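PDB 5GKD: AlyGC from Glaciecola chathamensis, which is an alginate lyase of polysaccharide lyase family 6, probably cleaving the glycosidic bonds of alginate by calcium-dependent beta-elimination. Local coordinates for residues Y602-T608 with T633-V639; Q666-T671 with K691-N697. All coordinates share one frame; numbering follows the deposited sequence.

Contact 1 (Y602-T608 with T633-V639); sequences YNVEYLT and TFGPHVV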
loop_
_atom_site.group_PDB
_atom_site.type_symbol
_atom_site.label_atom_id
_atom_site.label_comp_id
_atom_site.label_asym_id
_atom_site.label_seq_id
_atom_site.Cartn_x
_atom_site.Cartn_y
_atom_site.Cartn_z
ATOM N N TYR A 602 -7.049 -6.476 -10.690
ATOM C CA TYR A 602 -8.076 -6.925 -9.753
ATOM C C TYR A 602 -7.445 -7.852 -8.715
ATOM O O TYR A 602 -6.254 -8.164 -8.779
ATOM C CB TYR A 602 -9.273 -7.560 -10.493
ATOM C CG TYR A 602 -9.003 -8.724 -11.424
ATOM C CD1 TYR A 602 -8.501 -8.524 -12.715
ATOM C CD2 TYR A 602 -9.320 -10.026 -11.048
ATOM C CE1 TYR A 602 -8.313 -9.596 -13.589
ATOM C CE2 TYR A 602 -9.124 -11.102 -11.909
ATOM C CZ TYR A 602 -8.625 -10.880 -13.170
ATOM O OH TYR A 602 -8.437 -11.945 -14.000
ATOM N N ASN A 603 -8.266 -8.281 -7.739
ATOM C CA ASN A 603 -7.795 -8.898 -6.501
ATOM C C ASN A 603 -8.086 -10.389 -6.371
ATOM O O ASN A 603 -7.551 -11.020 -5.447
ATOM C CB ASN A 603 -8.417 -8.197 -5.280
ATOM C CG ASN A 603 -7.991 -6.746 -5.148
ATOM O OD1 ASN A 603 -8.832 -5.842 -5.063
ATOM N ND2 ASN A 603 -6.677 -6.512 -5.105
ATOM N N VAL A 604 -8.916 -10.969 -7.242
ATOM C CA VAL A 604 -9.350 -12.354 -7.081
ATOM C C VAL A 604 -9.792 -12.947 -8.418
ATOM O O VAL A 604 -10.564 -12.334 -9.161
ATOM C CB VAL A 604 -10.483 -12.464 -6.034
ATOM C CG1 VAL A 604 -11.692 -11.604 -6.431
ATOM C CG2 VAL A 604 -10.900 -13.923 -5.834
ATOM N N GLU A 605 -9.316 -14.155 -8.726
ATOM C CA GLU A 605 -9.741 -14.817 -9.951
ATOM C C GLU A 605 -11.084 -15.526 -9.770
ATOM O O GLU A 605 -11.989 -15.348 -10.584
ATOM C CB GLU A 605 -8.664 -15.799 -10.429
ATOM C CG GLU A 605 -8.921 -16.365 -11.829
ATOM C CD GLU A 605 -8.858 -15.326 -12.946
ATOM O OE1 GLU A 605 -8.362 -14.202 -12.726
ATOM O OE2 GLU A 605 -9.302 -15.646 -14.067
ATOM N N TYR A 606 -11.222 -16.337 -8.718
ATOM C CA TYR A 606 -12.447 -17.073 -8.406
ATOM C C TYR A 606 -12.849 -16.796 -6.967
ATOM O O TYR A 606 -12.141 -17.199 -6.043
ATOM C CB TYR A 606 -12.270 -18.579 -8.590
ATOM C CG TYR A 606 -11.871 -19.004 -9.964
ATOM C CD1 TYR A 606 -12.822 -19.195 -10.971
ATOM C CD2 TYR A 606 -10.544 -19.229 -10.262
ATOM C CE1 TYR A 606 -12.443 -19.601 -12.250
ATOM C CE2 TYR A 606 -10.161 -19.625 -11.514
ATOM C CZ TYR A 606 -11.105 -19.800 -12.502
ATOM O OH TYR A 606 -10.670 -20.199 -13.730
ATOM N N LEU A 607 -13.984 -16.135 -6.781
ATOM C CA LEU A 607 -14.633 -16.010 -5.482
ATOM C C LEU A 607 -15.835 -16.946 -5.458
ATOM O O LEU A 607 -16.764 -16.774 -6.255
ATOM C CB LEU A 607 -15.096 -14.572 -5.255
ATOM C CG LEU A 607 -15.249 -13.971 -3.869
ATOM C CD1 LEU A 607 -16.418 -13.023 -3.846
ATOM C CD2 LEU A 607 -15.318 -14.976 -2.760
ATOM N N THR A 608 -15.830 -17.916 -4.546
ATOM C CA THR A 608 -16.921 -18.879 -4.434
ATOM C C THR A 608 -17.417 -18.954 -2.996
ATOM O O THR A 608 -16.620 -19.167 -2.080
ATOM C CB THR A 608 -16.488 -20.273 -4.910
ATOM O OG1 THR A 608 -16.184 -20.229 -6.300
ATOM C CG2 THR A 608 -17.612 -21.282 -4.701
ATOM N N THR A 633 -8.128 -10.405 -19.697
ATOM C CA THR A 633 -8.222 -11.330 -18.569
ATOM C C THR A 633 -9.587 -12.014 -18.579
ATOM O O THR A 633 -10.463 -11.690 -19.379
ATOM C CB THR A 633 -7.997 -10.599 -17.234
ATOM O OG1 THR A 633 -8.967 -9.557 -17.095
ATOM C CG2 THR A 633 -6.615 -9.979 -17.184
ATOM N N PHE A 634 -9.775 -12.961 -17.660
ATOM C CA PHE A 634 -10.998 -13.737 -17.605
ATOM C C PHE A 634 -11.773 -13.564 -16.310
ATOM O O PHE A 634 -12.938 -13.972 -16.249
ATOM C CB PHE A 634 -10.689 -15.232 -17.804
ATOM C CG PHE A 634 -9.838 -15.522 -19.001
ATOM C CD1 PHE A 634 -10.204 -15.067 -20.255
ATOM C CD2 PHE A 634 -8.651 -16.227 -18.871
ATOM C CE1 PHE A 634 -9.426 -15.336 -21.363
ATOM C CE2 PHE A 634 -7.861 -16.491 -19.984
ATOM C CZ PHE A 634 -8.256 -16.047 -21.233
ATOM N N GLY A 635 -11.162 -12.984 -15.283
ATOM C CA GLY A 635 -11.774 -12.856 -13.988
ATOM C C GLY A 635 -12.043 -11.418 -13.628
ATOM O O GLY A 635 -11.721 -10.513 -14.392
ATOM N N PRO A 636 -12.653 -11.185 -12.467
ATOM C CA PRO A 636 -13.145 -12.149 -11.480
ATOM C C PRO A 636 -14.325 -13.024 -11.912
ATOM O O PRO A 636 -15.144 -12.626 -12.722
ATOM C CB PRO A 636 -13.572 -11.259 -10.315
ATOM C CG PRO A 636 -12.781 -10.016 -10.476
ATOM C CD PRO A 636 -12.715 -9.806 -11.955
ATOM N N HIS A 637 -14.376 -14.235 -11.368
ATOM C CA HIS A 637 -15.557 -15.085 -11.412
ATOM C C HIS A 637 -16.148 -15.083 -10.009
ATOM O O HIS A 637 -15.457 -15.441 -9.055
ATOM C CB HIS A 637 -15.226 -16.524 -11.808
ATOM C CG HIS A 637 -14.383 -16.672 -13.032
ATOM N ND1 HIS A 637 -13.050 -16.328 -13.070
ATOM C CD2 HIS A 637 -14.672 -17.200 -14.251
ATOM C CE1 HIS A 637 -12.563 -16.606 -14.269
ATOM N NE2 HIS A 637 -13.525 -17.141 -15.002
ATOM N N VAL A 638 -17.403 -14.677 -9.881
ATOM C CA VAL A 638 -18.084 -14.614 -8.591
ATOM C C VAL A 638 -19.268 -15.572 -8.632
ATOM O O VAL A 638 -20.202 -15.382 -9.417
ATOM C CB VAL A 638 -18.538 -13.186 -8.260
ATOM C CG1 VAL A 638 -19.238 -13.153 -6.930
ATOM C CG2 VAL A 638 -17.343 -12.265 -8.247
ATOM N N VAL A 639 -19.221 -16.604 -7.799
ATOM C CA VAL A 639 -20.189 -17.694 -7.823
ATOM C C VAL A 639 -20.712 -17.866 -6.409
ATOM O O VAL A 639 -19.937 -18.172 -5.500
ATOM C CB VAL A 639 -19.567 -19.007 -8.328
ATOM C CG1 VAL A 639 -20.542 -20.161 -8.137
ATOM C CG2 VAL A 639 -19.149 -18.885 -9.773
HETATM O O HOH W 1 -7.764 -14.355 -16.019
HETATM O O HOH W 2 -15.710 -18.522 -8.655
#
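With its CG turned between the backbone N and the carbonyl carbon (chi1 56°), Y602 lays its ring against the turn G635-P636, while H637, CG anti to its own carbonyl carbon (chi1 -50°), sets its imidazole beside the phenol of Y606. The peptide before P636 is cis. P636 CD sits over one face of the Y602 ring, 3.9 Å from its centroid, in a CH-pi contact, and G635 O lies above the same face, likewise offset toward the rim. At the far end of the ring Y602 OH accepts a bent bond from G635 N (3.2 Å) and donates to E605 OE1 at 2.6 Å, on the syn side of the carboxylate. The other oxygen, E605 OE2, accepts a hydrogen bond from a water that in turn accepts from F634 N, and forms a salt bridge with R234.

E605 O is gripped twice by one residue: H637 N and H637 ND1 (2.9 Å) approach from opposite faces of its carbonyl plane, and the oxygen lies in the imidazole plane. Y606 CE1 stands over the centre of that imidazole; the two rings form an offset stack, with centroids 4.3 Å apart. Beyond them the strands run parallel, L607 N bonding to H637 O and V639 N to L607 O, the ladder between successive coils of a parallel beta-helix. L607 and V638 lie side by side on one face of the sheet.

Y606 OH reaches D258 and H637 NE2 meets H259, so this edge of the coil abuts the N-terminal half of the chain. With ND1 spent on E605 O, the rotation of the imidazole is set by that bond and by the stack on Y606, and NE2 is presented to H259.

Contact 2 (Q666-T671 with K691-N697); sequences QVNKMT and KTWVTGN
Q666 O takes the first rung from K691 N at 3.0 Å, opening a parallel ladder between neighbouring coils of the beta-helix in which strands 667-671 and 691-695 run only 5° apart. The amide of Q666 turns back to G635 O on the preceding coil. V667 pairs with K691, and its CA also approaches K691 O.

N668 is held through both backbone and side chain. Its N donates to K691 O, its O accepts from W693 N (2.8 Å), and with CG anti to the carbonyl carbon (chi1 -54°) its carboxamide passes across the T692 side chain at a slant. There N668 ND2 donates to T692 OG1 at 3.1 Å, the hydroxyl oxygen being tilted 22° out of the amide plane; N668 OD1 turns to T665 instead. F683 packs against both side chains on this buried face.

K669 extends from the other face, which it shares with W693, and its ammonium end leads away from the partner strand. M670 returns to the buried face, where bends at chi2 and chi3 fold the thioether back and bring M670 CE to V694 CG2 at 3.7 Å. M670 O accepts from two donors: T695 N at 3.1 Å, nearly in line with the carbonyl, and N697 ND2 at 3.0 Å, from well above the carbonyl plane; N697 OD1 accepts from N673 ND2.

T671 and T695 then lie side by side, their OG1 atoms 3.7 Å apart.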
loop_
_atom_site.group_PDB
_atom_site.type_symbol
_atom_site.label_atom_id
_atom_site.label_comp_id
_atom_site.label_asym_id
_atom_site.label_seq_id
_atom_site.Cartn_x
_atom_site.Cartn_y
_atom_site.Cartn_z
ATOM N N GLN A 666 -16.467 -10.696 -14.608
ATOM C CA GLN A 666 -16.691 -11.237 -15.941
ATOM C C GLN A 666 -17.618 -12.444 -15.947
ATOM O O GLN A 666 -18.270 -12.707 -16.961
ATOM C CB GLN A 666 -15.346 -11.603 -16.559
ATOM C CG GLN A 666 -14.336 -10.444 -16.452
ATOM C CD GLN A 666 -13.325 -10.447 -17.568
ATOM O OE1 GLN A 666 -13.678 -10.601 -18.739
ATOM N NE2 GLN A 666 -12.055 -10.291 -17.214
ATOM N N VAL A 667 -17.694 -13.183 -14.845
ATOM C CA VAL A 667 -18.615 -14.300 -14.705
ATOM C C VAL A 667 -19.308 -14.168 -13.353
ATOM O O VAL A 667 -18.647 -14.180 -12.305
ATOM C CB VAL A 667 -17.903 -15.654 -14.819
ATOM C CG1 VAL A 667 -18.876 -16.784 -14.484
ATOM C CG2 VAL A 667 -17.308 -15.835 -16.223
ATOM N N ASN A 668 -20.633 -14.056 -13.372
ATOM C CA ASN A 668 -21.415 -13.878 -12.155
ATOM C C ASN A 668 -22.532 -14.905 -12.131
ATOM O O ASN A 668 -23.337 -14.965 -13.066
ATOM C CB ASN A 668 -21.997 -12.471 -12.077
ATOM C CG ASN A 668 -20.945 -11.402 -12.216
ATOM O OD1 ASN A 668 -20.183 -11.166 -11.294
ATOM N ND2 ASN A 668 -20.903 -10.745 -13.365
ATOM N N LYS A 669 -22.589 -15.704 -11.068
ATOM C CA LYS A 669 -23.612 -16.738 -10.920
ATOM C C LYS A 669 -24.129 -16.718 -9.486
ATOM O O LYS A 669 -23.405 -17.098 -8.562
ATOM C CB LYS A 669 -23.051 -18.112 -11.289
ATOM C CG LYS A 669 -24.016 -19.283 -11.088
ATOM C CD LYS A 669 -23.412 -20.603 -11.612
ATOM C CE LYS A 669 -24.049 -21.827 -10.944
ATOM N NZ LYS A 669 -23.031 -22.895 -10.609
ATOM N N MET A 670 -25.373 -16.279 -9.296
ATOM C CA MET A 670 -26.022 -16.282 -7.985
ATOM C C MET A 670 -27.294 -17.115 -8.061
ATOM O O MET A 670 -28.241 -16.744 -8.760
ATOM C CB MET A 670 -26.348 -14.865 -7.512
ATOM C CG MET A 670 -25.257 -14.157 -6.699
ATOM S SD MET A 670 -23.815 -13.682 -7.660
ATOM C CE MET A 670 -24.579 -12.990 -9.070
ATOM N N THR A 671 -27.334 -18.204 -7.299
ATOM C CA THR A 671 -28.301 -19.275 -7.503
ATOM C C THR A 671 -28.798 -19.792 -6.159
ATOM O O THR A 671 -27.994 -20.088 -5.277
ATOM C CB THR A 671 -27.639 -20.400 -8.323
ATOM O OG1 THR A 671 -27.970 -20.249 -9.706
ATOM C CG2 THR A 671 -28.003 -21.780 -7.838
ATOM N N LYS A 691 -20.881 -12.237 -18.395
ATOM C CA LYS A 691 -21.990 -13.176 -18.316
ATOM C C LYS A 691 -22.495 -13.227 -16.878
ATOM O O LYS A 691 -21.732 -13.551 -15.962
ATOM C CB LYS A 691 -21.549 -14.560 -18.790
ATOM C CG LYS A 691 -20.915 -14.564 -20.174
ATOM C CD LYS A 691 -20.311 -15.923 -20.527
ATOM C CE LYS A 691 -20.166 -16.080 -22.039
ATOM N NZ LYS A 691 -19.388 -14.977 -22.686
ATOM N N THR A 692 -23.781 -12.927 -16.692
ATOM C CA THR A 692 -24.412 -12.862 -15.380
ATOM C C THR A 692 -25.682 -13.707 -15.362
ATOM O O THR A 692 -26.518 -13.586 -16.263
ATOM C CB THR A 692 -24.757 -11.411 -15.024
ATOM O OG1 THR A 692 -23.564 -10.630 -15.009
ATOM C CG2 THR A 692 -25.426 -11.331 -13.669
ATOM N N TRP A 693 -25.827 -14.546 -14.329
ATOM C CA TRP A 693 -27.013 -15.383 -14.122
ATOM C C TRP A 693 -27.434 -15.289 -12.660
ATOM O O TRP A 693 -26.706 -15.741 -11.777
ATOM C CB TRP A 693 -26.759 -16.844 -14.481
ATOM C CG TRP A 693 -26.738 -17.079 -15.913
ATOM C CD1 TRP A 693 -27.815 -17.155 -16.755
ATOM C CD2 TRP A 693 -25.577 -17.268 -16.719
ATOM N NE1 TRP A 693 -27.388 -17.376 -18.042
ATOM C CE2 TRP A 693 -26.018 -17.451 -18.047
ATOM C CE3 TRP A 693 -24.205 -17.304 -16.449
ATOM C CZ2 TRP A 693 -25.133 -17.666 -19.101
ATOM C CZ3 TRP A 693 -23.329 -17.522 -17.494
ATOM C CH2 TRP A 693 -23.796 -17.696 -18.803
ATOM N N VAL A 694 -28.613 -14.726 -12.414
ATOM C CA VAL A 694 -29.157 -14.581 -11.067
ATOM C C VAL A 694 -30.539 -15.215 -11.097
ATOM O O VAL A 694 -31.516 -14.568 -11.484
ATOM C CB VAL A 694 -29.231 -13.118 -10.619
ATOM C CG1 VAL A 694 -29.830 -13.032 -9.227
ATOM C CG2 VAL A 694 -27.849 -12.487 -10.661
ATOM N N THR A 695 -30.626 -16.483 -10.695
ATOM C CA THR A 695 -31.854 -17.251 -10.817
ATOM C C THR A 695 -32.096 -18.059 -9.554
ATOM O O THR A 695 -31.159 -18.456 -8.860
ATOM C CB THR A 695 -31.817 -18.204 -12.028
ATOM O OG1 THR A 695 -30.783 -19.174 -11.841
ATOM C CG2 THR A 695 -31.564 -17.426 -13.321
ATOM N N GLY A 696 -33.373 -18.306 -9.271
ATOM C CA GLY A 696 -33.740 -19.183 -8.177
ATOM C C GLY A 696 -33.572 -18.604 -6.793
ATOM O O GLY A 696 -33.615 -19.354 -5.814
ATOM N N ASN A 697 -33.410 -17.291 -6.668
ATOM C CA ASN A 697 -33.178 -16.690 -5.362
ATOM C C ASN A 697 -34.483 -16.179 -4.751
ATOM O O ASN A 697 -35.471 -15.931 -5.441
ATOM C CB ASN A 697 -32.164 -15.542 -5.461
ATOM C CG ASN A 697 -30.851 -15.970 -6.125
ATOM O OD1 ASN A 697 -29.951 -16.483 -5.458
ATOM N ND2 ASN A 697 -30.752 -15.778 -7.454
#

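Both contacts belong to the same run of parallel beta-helix coils: strands 637-641 and 667-676 are neighbours, so contact 1 continues directly into contact 2, their centres 13 Å apart. V638 N meets V667 O at 2.8 Å across the join, and H637 packs on V667. Contact 1 is buried, near the middle of the chain where residues of the N-terminal half close over it, and its chemistry is rich in aromatic rings, a carboxylate and a histidine. Contact 2 lies farther out and is partly exposed; regular backbone rungs dominate it, with an asparagine-threonine pair and methionine-valine packing inside and lysine and tryptophan on the outer face.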